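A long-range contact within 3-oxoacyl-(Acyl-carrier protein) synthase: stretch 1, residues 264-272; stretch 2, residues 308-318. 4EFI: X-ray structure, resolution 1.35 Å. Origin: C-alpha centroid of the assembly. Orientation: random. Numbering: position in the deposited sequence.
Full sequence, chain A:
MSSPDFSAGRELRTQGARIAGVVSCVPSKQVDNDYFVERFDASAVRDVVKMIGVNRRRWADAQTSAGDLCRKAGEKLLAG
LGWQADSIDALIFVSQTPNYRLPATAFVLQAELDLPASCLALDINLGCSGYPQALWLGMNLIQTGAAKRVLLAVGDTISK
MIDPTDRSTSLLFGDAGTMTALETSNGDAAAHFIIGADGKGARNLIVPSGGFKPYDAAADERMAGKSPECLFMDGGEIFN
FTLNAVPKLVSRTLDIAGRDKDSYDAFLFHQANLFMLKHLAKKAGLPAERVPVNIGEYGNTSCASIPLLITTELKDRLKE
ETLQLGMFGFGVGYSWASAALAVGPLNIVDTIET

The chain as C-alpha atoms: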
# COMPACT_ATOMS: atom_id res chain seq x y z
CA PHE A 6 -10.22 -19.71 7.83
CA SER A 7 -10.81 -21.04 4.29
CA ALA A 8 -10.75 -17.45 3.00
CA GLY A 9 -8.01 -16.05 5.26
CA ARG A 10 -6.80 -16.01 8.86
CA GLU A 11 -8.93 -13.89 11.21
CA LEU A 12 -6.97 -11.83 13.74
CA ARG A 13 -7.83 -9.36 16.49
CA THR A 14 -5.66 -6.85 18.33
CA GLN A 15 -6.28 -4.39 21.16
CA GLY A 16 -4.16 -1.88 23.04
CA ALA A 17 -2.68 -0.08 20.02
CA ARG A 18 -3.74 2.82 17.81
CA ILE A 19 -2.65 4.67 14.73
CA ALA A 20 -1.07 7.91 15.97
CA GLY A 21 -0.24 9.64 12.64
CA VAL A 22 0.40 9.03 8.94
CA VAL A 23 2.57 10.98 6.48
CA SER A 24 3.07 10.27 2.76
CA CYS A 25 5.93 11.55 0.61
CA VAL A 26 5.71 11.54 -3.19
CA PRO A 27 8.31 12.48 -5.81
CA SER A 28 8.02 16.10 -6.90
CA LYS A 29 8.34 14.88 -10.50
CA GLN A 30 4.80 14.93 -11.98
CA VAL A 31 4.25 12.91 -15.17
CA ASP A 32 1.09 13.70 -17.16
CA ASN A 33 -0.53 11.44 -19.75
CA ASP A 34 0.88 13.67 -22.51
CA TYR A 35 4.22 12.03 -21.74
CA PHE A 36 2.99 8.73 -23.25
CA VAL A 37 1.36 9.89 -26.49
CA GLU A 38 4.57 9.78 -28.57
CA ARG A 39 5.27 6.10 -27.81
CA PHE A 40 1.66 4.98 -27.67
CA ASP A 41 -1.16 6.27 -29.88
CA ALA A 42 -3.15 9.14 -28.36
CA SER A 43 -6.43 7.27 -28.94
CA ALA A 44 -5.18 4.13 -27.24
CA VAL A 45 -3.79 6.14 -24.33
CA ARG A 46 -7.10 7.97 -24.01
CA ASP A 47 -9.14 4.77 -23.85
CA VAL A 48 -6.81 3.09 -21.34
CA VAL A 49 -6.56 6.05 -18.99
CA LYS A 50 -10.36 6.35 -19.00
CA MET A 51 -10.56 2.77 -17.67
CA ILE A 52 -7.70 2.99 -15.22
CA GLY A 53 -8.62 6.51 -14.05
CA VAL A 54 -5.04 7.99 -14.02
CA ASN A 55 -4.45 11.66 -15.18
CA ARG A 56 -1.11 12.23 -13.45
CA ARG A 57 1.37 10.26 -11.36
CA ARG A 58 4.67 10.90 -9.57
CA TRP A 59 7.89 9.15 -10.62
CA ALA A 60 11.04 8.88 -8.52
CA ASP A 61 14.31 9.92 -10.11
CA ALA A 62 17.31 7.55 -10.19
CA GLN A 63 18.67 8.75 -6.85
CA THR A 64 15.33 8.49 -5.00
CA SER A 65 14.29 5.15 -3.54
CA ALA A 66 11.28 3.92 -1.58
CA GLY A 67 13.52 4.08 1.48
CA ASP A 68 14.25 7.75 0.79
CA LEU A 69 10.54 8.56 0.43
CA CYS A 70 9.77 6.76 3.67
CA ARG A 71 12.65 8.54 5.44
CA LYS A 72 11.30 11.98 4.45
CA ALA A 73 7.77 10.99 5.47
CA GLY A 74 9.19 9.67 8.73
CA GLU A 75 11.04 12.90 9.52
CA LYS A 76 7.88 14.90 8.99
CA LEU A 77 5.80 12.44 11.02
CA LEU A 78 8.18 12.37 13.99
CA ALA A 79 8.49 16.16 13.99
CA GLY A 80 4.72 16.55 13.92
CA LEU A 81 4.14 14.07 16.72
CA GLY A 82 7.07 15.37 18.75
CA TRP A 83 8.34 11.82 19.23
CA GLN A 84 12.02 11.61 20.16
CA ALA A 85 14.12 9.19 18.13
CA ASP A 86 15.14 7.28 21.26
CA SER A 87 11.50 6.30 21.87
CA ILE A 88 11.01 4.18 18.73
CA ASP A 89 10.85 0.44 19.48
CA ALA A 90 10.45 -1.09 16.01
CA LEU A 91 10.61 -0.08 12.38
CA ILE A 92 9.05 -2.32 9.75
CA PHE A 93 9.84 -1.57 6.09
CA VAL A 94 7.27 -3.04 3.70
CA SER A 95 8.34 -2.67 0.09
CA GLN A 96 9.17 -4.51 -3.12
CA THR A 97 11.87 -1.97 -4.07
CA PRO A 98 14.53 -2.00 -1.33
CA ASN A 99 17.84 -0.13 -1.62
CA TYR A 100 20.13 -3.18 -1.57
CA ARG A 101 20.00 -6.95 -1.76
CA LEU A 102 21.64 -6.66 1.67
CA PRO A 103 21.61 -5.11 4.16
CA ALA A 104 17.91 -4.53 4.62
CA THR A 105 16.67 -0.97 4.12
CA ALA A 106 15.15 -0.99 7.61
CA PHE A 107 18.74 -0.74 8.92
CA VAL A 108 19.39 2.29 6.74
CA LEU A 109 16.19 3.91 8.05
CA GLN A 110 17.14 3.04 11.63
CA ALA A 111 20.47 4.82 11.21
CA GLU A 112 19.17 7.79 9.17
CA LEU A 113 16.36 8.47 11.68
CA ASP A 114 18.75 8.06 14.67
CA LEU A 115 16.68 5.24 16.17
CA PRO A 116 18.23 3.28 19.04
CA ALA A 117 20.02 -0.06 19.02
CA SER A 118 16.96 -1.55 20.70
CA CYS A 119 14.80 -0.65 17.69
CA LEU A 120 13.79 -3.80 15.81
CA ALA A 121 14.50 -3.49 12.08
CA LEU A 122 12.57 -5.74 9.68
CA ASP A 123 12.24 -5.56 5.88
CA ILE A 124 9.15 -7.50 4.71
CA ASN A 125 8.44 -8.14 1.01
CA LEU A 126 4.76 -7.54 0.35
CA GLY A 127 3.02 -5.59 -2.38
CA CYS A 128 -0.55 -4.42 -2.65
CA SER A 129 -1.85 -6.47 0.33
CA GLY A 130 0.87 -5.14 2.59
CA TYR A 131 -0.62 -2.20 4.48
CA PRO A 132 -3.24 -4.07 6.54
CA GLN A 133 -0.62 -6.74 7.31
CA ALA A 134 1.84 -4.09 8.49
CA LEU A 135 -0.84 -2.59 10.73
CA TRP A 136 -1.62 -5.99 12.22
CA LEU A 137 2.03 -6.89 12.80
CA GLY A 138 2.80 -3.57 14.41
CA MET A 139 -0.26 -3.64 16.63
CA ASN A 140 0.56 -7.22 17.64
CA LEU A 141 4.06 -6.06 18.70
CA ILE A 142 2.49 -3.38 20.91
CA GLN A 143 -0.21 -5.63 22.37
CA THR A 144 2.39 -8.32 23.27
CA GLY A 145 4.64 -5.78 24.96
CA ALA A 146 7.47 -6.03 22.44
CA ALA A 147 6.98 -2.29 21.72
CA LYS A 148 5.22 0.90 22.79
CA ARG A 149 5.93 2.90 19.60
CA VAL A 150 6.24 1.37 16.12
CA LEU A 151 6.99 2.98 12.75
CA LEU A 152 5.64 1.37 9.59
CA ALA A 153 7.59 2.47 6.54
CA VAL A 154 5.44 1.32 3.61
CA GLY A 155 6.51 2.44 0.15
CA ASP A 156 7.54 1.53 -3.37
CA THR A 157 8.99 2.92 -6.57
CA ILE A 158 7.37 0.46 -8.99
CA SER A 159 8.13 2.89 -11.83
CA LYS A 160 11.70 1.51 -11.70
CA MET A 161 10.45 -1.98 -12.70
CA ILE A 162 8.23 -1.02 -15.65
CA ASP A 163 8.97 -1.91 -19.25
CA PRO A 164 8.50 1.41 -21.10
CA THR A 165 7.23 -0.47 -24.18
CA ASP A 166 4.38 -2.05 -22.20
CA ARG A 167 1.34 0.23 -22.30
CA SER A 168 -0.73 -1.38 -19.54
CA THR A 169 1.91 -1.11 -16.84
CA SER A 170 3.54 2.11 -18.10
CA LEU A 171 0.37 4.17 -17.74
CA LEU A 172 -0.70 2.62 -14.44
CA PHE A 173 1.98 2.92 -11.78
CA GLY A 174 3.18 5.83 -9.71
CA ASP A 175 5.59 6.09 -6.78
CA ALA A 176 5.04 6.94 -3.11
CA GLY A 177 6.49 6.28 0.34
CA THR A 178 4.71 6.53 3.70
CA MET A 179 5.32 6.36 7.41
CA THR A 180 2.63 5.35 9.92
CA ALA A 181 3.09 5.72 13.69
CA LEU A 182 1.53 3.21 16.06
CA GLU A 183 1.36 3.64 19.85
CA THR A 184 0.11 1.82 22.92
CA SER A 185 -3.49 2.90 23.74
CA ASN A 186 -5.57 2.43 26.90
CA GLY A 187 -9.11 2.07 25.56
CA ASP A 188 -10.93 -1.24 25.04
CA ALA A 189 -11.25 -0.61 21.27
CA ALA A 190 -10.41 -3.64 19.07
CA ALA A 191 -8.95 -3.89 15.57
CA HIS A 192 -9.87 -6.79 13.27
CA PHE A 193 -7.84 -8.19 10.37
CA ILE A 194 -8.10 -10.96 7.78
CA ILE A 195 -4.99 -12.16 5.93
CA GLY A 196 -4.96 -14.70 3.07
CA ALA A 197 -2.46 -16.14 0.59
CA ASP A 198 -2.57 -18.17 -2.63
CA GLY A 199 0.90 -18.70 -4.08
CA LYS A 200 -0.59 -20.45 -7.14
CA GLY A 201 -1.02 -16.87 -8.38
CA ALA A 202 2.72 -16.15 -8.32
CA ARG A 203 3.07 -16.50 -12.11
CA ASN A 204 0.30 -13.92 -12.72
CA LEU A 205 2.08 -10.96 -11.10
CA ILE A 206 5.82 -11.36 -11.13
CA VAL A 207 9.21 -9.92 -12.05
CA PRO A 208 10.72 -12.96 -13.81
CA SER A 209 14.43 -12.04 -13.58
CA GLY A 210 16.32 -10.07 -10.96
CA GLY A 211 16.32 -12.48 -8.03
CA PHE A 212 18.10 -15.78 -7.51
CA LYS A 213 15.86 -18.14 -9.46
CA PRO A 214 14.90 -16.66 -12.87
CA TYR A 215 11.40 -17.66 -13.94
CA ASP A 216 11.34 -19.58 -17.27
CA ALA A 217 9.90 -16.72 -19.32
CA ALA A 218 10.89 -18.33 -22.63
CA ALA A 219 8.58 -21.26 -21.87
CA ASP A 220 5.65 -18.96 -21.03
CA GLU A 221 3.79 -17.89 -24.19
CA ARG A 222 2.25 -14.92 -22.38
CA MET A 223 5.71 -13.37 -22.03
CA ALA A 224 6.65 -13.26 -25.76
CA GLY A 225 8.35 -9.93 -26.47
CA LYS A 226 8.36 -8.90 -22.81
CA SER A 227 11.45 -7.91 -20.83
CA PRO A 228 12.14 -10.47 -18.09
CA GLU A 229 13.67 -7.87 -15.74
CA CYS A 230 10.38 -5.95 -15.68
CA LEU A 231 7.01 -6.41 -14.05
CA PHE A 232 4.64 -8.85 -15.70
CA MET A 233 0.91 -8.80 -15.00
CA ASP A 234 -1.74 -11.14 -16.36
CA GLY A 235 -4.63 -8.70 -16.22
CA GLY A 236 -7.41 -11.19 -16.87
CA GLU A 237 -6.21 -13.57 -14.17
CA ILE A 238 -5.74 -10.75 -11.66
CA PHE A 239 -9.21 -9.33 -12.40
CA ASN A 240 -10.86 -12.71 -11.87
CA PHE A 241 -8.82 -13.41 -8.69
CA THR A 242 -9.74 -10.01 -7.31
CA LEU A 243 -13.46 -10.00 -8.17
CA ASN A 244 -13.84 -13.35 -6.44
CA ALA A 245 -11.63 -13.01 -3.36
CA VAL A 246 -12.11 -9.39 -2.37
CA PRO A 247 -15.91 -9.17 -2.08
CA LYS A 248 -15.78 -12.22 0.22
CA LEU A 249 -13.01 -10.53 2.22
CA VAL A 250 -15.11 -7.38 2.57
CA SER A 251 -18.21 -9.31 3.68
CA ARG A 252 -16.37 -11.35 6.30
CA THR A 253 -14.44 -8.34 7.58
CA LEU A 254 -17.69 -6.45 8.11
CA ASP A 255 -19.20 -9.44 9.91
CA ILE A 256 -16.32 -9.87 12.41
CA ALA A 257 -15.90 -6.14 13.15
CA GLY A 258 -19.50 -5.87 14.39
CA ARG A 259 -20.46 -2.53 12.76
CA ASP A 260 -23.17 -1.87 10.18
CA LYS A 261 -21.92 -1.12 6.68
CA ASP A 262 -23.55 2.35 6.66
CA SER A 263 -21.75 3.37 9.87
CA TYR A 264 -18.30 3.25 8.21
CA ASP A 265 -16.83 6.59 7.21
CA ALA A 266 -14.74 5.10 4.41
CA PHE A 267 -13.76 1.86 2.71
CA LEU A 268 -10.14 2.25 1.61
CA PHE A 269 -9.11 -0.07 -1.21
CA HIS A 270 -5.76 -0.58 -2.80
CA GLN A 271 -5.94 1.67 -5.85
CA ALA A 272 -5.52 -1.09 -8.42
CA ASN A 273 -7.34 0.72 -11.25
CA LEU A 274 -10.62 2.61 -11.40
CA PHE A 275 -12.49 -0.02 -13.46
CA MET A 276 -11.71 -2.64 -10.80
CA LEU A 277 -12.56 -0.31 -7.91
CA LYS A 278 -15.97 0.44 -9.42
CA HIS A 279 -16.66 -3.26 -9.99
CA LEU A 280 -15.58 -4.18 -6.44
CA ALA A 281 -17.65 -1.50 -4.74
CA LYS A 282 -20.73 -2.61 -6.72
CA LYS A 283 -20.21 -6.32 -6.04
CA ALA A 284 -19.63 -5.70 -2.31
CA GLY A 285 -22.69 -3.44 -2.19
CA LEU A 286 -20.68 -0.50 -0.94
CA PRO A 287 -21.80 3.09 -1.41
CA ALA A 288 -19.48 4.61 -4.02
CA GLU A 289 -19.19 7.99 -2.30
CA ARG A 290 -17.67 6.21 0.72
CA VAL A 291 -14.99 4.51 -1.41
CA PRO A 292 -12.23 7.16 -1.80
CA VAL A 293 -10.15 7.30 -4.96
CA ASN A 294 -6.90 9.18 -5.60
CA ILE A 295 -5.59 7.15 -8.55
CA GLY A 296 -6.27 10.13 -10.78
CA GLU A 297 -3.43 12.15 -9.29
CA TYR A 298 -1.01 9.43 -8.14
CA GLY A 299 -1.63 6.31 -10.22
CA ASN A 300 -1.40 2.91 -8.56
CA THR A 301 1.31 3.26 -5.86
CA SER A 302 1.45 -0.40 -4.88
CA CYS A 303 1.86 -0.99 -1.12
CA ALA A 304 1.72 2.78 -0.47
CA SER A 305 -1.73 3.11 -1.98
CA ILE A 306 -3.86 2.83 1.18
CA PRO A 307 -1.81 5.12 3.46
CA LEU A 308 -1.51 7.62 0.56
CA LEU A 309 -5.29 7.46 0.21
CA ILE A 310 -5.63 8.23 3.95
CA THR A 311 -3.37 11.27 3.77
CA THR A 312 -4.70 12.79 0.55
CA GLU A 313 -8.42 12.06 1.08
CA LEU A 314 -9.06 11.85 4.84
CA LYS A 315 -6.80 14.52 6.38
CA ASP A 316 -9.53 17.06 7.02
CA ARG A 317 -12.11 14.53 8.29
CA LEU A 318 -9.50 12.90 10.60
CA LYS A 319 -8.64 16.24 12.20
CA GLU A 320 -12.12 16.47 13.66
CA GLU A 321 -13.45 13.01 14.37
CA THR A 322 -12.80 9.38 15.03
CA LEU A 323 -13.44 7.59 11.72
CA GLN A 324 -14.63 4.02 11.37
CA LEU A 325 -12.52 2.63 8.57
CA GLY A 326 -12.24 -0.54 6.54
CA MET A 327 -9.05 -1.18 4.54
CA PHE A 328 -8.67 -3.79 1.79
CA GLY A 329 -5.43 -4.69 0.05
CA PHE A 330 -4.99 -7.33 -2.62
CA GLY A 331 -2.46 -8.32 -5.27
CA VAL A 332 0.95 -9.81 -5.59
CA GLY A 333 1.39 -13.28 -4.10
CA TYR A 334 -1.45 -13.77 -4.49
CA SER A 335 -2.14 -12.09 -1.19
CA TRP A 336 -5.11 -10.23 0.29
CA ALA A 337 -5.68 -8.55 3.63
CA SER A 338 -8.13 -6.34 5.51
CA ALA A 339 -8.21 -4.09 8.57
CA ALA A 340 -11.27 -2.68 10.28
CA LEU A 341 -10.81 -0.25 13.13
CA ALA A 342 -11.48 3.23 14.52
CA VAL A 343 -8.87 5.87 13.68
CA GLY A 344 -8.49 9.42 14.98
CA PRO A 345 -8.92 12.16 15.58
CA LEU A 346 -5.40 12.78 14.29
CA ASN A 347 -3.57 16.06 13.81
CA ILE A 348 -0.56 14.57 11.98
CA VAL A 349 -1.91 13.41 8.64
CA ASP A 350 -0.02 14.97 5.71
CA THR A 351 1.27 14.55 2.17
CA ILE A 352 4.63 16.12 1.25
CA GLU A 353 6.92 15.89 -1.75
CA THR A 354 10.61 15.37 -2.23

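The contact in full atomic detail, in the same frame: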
# COMPACT_ATOMS: atom_id res chain seq x y z
N TYR A 264 -19.69 2.99 8.57
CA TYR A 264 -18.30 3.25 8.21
C TYR A 264 -18.18 4.61 7.54
O TYR A 264 -19.06 5.02 6.78
CB TYR A 264 -17.79 2.19 7.24
CG TYR A 264 -17.38 0.90 7.94
CD1 TYR A 264 -18.33 0.03 8.44
CD2 TYR A 264 -16.04 0.56 8.08
CE1 TYR A 264 -17.97 -1.13 9.09
CE2 TYR A 264 -15.67 -0.60 8.73
CZ TYR A 264 -16.63 -1.43 9.21
OH TYR A 264 -16.24 -2.58 9.87
N ASP A 265 -17.09 5.30 7.83
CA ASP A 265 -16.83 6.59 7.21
C ASP A 265 -16.16 6.43 5.86
O ASP A 265 -16.33 7.26 4.97
CB ASP A 265 -15.99 7.45 8.16
CG ASP A 265 -16.77 7.84 9.38
OD1 ASP A 265 -17.76 8.59 9.22
OD2 ASP A 265 -16.49 7.34 10.50
N ALA A 266 -15.39 5.37 5.69
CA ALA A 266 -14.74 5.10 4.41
C ALA A 266 -14.32 3.65 4.32
O ALA A 266 -13.96 3.02 5.32
CB ALA A 266 -13.54 6.00 4.20
N PHE A 267 -14.32 3.15 3.09
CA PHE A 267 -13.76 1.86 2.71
C PHE A 267 -12.59 2.15 1.79
O PHE A 267 -12.77 2.63 0.67
CB PHE A 267 -14.82 1.03 1.97
CG PHE A 267 -16.08 0.80 2.78
CD1 PHE A 267 -16.13 -0.17 3.77
CD2 PHE A 267 -17.20 1.58 2.56
CE1 PHE A 267 -17.30 -0.36 4.52
CE2 PHE A 267 -18.34 1.39 3.30
CZ PHE A 267 -18.39 0.44 4.28
N LEU A 268 -11.38 1.88 2.28
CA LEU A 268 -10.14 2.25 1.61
C LEU A 268 -9.57 1.03 0.91
O LEU A 268 -9.09 0.11 1.58
CB LEU A 268 -9.16 2.75 2.66
CG LEU A 268 -9.69 3.92 3.49
CD1 LEU A 268 -8.83 4.13 4.71
CD2 LEU A 268 -9.71 5.18 2.64
N PHE A 269 -9.63 1.02 -0.41
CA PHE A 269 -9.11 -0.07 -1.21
C PHE A 269 -7.77 0.28 -1.81
O PHE A 269 -7.53 1.42 -2.21
CB PHE A 269 -10.05 -0.39 -2.37
CG PHE A 269 -11.32 -1.09 -1.96
CD1 PHE A 269 -12.38 -0.37 -1.45
CD2 PHE A 269 -11.44 -2.47 -2.06
CE1 PHE A 269 -13.56 -1.01 -1.05
CE2 PHE A 269 -12.61 -3.11 -1.67
CZ PHE A 269 -13.67 -2.37 -1.17
N HIS A 270 -6.92 -0.72 -1.96
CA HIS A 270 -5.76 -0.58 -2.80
C HIS A 270 -6.21 -0.06 -4.14
O HIS A 270 -7.20 -0.56 -4.71
CB HIS A 270 -5.06 -1.92 -2.96
CG HIS A 270 -4.10 -1.96 -4.11
ND1 HIS A 270 -3.09 -1.08 -4.23
CD2 HIS A 270 -4.03 -2.79 -5.22
CE1 HIS A 270 -2.41 -1.35 -5.35
NE2 HIS A 270 -2.99 -2.39 -5.95
N GLN A 271 -5.52 0.95 -4.65
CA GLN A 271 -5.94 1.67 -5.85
C GLN A 271 -5.45 0.95 -7.10
O GLN A 271 -4.56 1.42 -7.81
CB GLN A 271 -5.45 3.11 -5.79
CG GLN A 271 -5.97 3.86 -4.56
CD GLN A 271 -7.40 4.31 -4.73
OE1 GLN A 271 -7.69 5.24 -5.50
NE2 GLN A 271 -8.33 3.66 -4.02
N ALA A 272 -6.03 -0.22 -7.37
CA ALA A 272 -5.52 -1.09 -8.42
C ALA A 272 -5.70 -0.47 -9.81
O ALA A 272 -4.77 -0.44 -10.62
CB ALA A 272 -6.20 -2.45 -8.35
N LEU A 308 -1.47 6.40 1.39
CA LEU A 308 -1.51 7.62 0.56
C LEU A 308 -2.96 8.09 0.42
O LEU A 308 -3.25 9.29 0.53
CB LEU A 308 -0.86 7.37 -0.81
CG LEU A 308 -0.81 8.59 -1.74
CD1 LEU A 308 0.04 9.70 -1.18
CD2 LEU A 308 -0.31 8.13 -3.11
N LEU A 309 -3.88 7.15 0.29
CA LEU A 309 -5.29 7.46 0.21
C LEU A 309 -5.75 8.13 1.52
O LEU A 309 -6.50 9.12 1.50
CB LEU A 309 -6.08 6.18 -0.06
CG LEU A 309 -7.50 6.28 -0.55
CD1 LEU A 309 -7.56 6.92 -1.90
CD2 LEU A 309 -8.05 4.86 -0.59
N ILE A 310 -5.30 7.62 2.67
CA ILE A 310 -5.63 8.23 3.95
C ILE A 310 -5.15 9.67 3.98
O ILE A 310 -5.90 10.56 4.34
CB ILE A 310 -5.01 7.45 5.13
CG1 ILE A 310 -5.63 6.06 5.20
CG2 ILE A 310 -5.17 8.21 6.45
CD1 ILE A 310 -4.96 5.11 6.16
N THR A 311 -3.90 9.92 3.61
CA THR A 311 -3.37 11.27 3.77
C THR A 311 -3.96 12.26 2.78
O THR A 311 -4.21 13.41 3.14
CB THR A 311 -1.82 11.34 3.78
OG1 THR A 311 -1.28 10.98 2.50
CG2 THR A 311 -1.24 10.44 4.84
N THR A 312 -4.19 11.86 1.54
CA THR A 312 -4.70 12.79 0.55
C THR A 312 -6.21 12.98 0.63
O THR A 312 -6.71 14.05 0.25
CB THR A 312 -4.31 12.41 -0.91
OG1 THR A 312 -5.02 11.24 -1.32
CG2 THR A 312 -2.84 12.20 -1.06
N GLU A 313 -6.95 11.98 1.12
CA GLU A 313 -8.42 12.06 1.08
C GLU A 313 -9.07 12.27 2.44
O GLU A 313 -10.17 12.82 2.50
CB GLU A 313 -9.03 10.81 0.42
CG GLU A 313 -8.51 10.49 -0.97
CD GLU A 313 -8.49 11.67 -1.90
OE1 GLU A 313 -9.59 12.18 -2.22
OE2 GLU A 313 -7.41 12.11 -2.34
N LEU A 314 -8.42 11.85 3.53
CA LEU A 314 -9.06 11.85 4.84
C LEU A 314 -8.43 12.79 5.85
O LEU A 314 -8.90 12.84 6.99
CB LEU A 314 -9.14 10.43 5.42
CG LEU A 314 -9.94 9.39 4.63
CD1 LEU A 314 -9.98 8.06 5.36
CD2 LEU A 314 -11.36 9.88 4.38
N LYS A 315 -7.45 13.60 5.44
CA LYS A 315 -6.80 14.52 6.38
C LYS A 315 -7.78 15.42 7.12
O LYS A 315 -7.75 15.52 8.35
CB LYS A 315 -5.78 15.38 5.62
CG LYS A 315 -5.14 16.51 6.43
CD LYS A 315 -4.07 17.24 5.59
CE LYS A 315 -3.52 18.47 6.28
NZ LYS A 315 -2.85 18.13 7.57
N ASP A 316 -8.66 16.08 6.39
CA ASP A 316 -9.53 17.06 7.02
C ASP A 316 -10.57 16.38 7.92
O ASP A 316 -10.86 16.87 9.02
CB ASP A 316 -10.24 17.94 5.98
CG ASP A 316 -9.29 18.84 5.20
OD1 ASP A 316 -8.13 19.03 5.61
OD2 ASP A 316 -9.72 19.38 4.15
N ARG A 317 -11.12 15.25 7.48
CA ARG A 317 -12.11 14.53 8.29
C ARG A 317 -11.45 13.96 9.56
O ARG A 317 -12.05 13.99 10.63
CB ARG A 317 -12.78 13.40 7.48
CG ARG A 317 -13.79 13.87 6.40
CD ARG A 317 -15.14 14.25 6.94
NE ARG A 317 -15.74 13.13 7.67
CZ ARG A 317 -16.41 12.13 7.10
NH1 ARG A 317 -16.60 12.10 5.78
NH2 ARG A 317 -16.87 11.16 7.86
N LEU A 318 -10.20 13.49 9.46
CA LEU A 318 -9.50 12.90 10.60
C LEU A 318 -9.15 13.93 11.66
O LEU A 318 -8.99 13.58 12.83
CB LEU A 318 -8.23 12.18 10.17
CG LEU A 318 -8.48 10.76 9.66
CD1 LEU A 318 -7.26 10.24 8.91
CD2 LEU A 318 -8.83 9.80 10.79
O HOH W 1 -17.91 9.55 5.45

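Stretch 1 carries a short strand, residues 266-269, with loop on both sides. In stretch 2, a helix that begins earlier in the chain runs through 308-313, and a second helical segment covers 315-318 and continues later in the chain. The strand and the first helix cross obliquely, nearer antiparallel than parallel, with 133° between their directions and a closest axis approach of 9.4 Å. That spacing leaves room for a layer of side chains between the two backbones. No direct hydrogen bond crosses the contact. It is held by apolar packing, one salt bridge and a bridging water.

Contact begins at Asp265, whose CB points toward stretch 2. Asp265 OD1 lies 3.0 Å from NH2 of Arg317, forming a salt bridge. The carboxylate oxygen approaches the edge of the guanidinium, near its plane, where the N-H groups point. Water 1 adds a second link. Water 1 donates to Asp265 O at 2.8 Å and accepts from Arg317 NH1 at 2.9 Å. Arg317 is therefore tied to both the side chain and the backbone of Asp265. This polar pairing sits at the more exposed end of the contact.

From Ala266 onward the contact is buried. Side chains alternate along the strand, as expected for extended backbone. Ala266 and Leu268 point toward stretch 2, while Phe267 and Phe269 point away. Ala266 CB lies 4.3 Å from Leu314 CD1, a loose apolar contact.

Leu268 and Leu309 carry most of the packing. Leu268 CA is 7.3 Å from Leu309 CA, the closest backbone pairing of the register. Leu268 CD2 meets Leu309 CD2 at 3.6 Å and Leu314 CD1 at 4.0 Å. Leu268 CD1 meets Ile310 CG1 at 3.8 Å. One leucine thus touches three apolar side chains, and the gain comes from excluding water.

Phe269 contributes through its backbone. Phe269 O lies 3.8 Å from Leu309 CD2, although the Phe269 CA-to-CB bond points away from stretch 2. His270 also points away and makes no contact.

Gln271 turns toward stretch 2 again. Gln271 NE2 donates to Phe269 O at 3.0 Å with an almost linear N-H...O angle. This bond within stretch 1 satisfies the carbonyl beside the apolar Leu309 methyl. Gln271 NE2 lies 3.6 Å from Leu309 CD2, a van der Waals contact. Leu309 therefore touches both partners of that bond as well as packing on Leu268. Ala272 is out of reach, so the contact ends at Gln271.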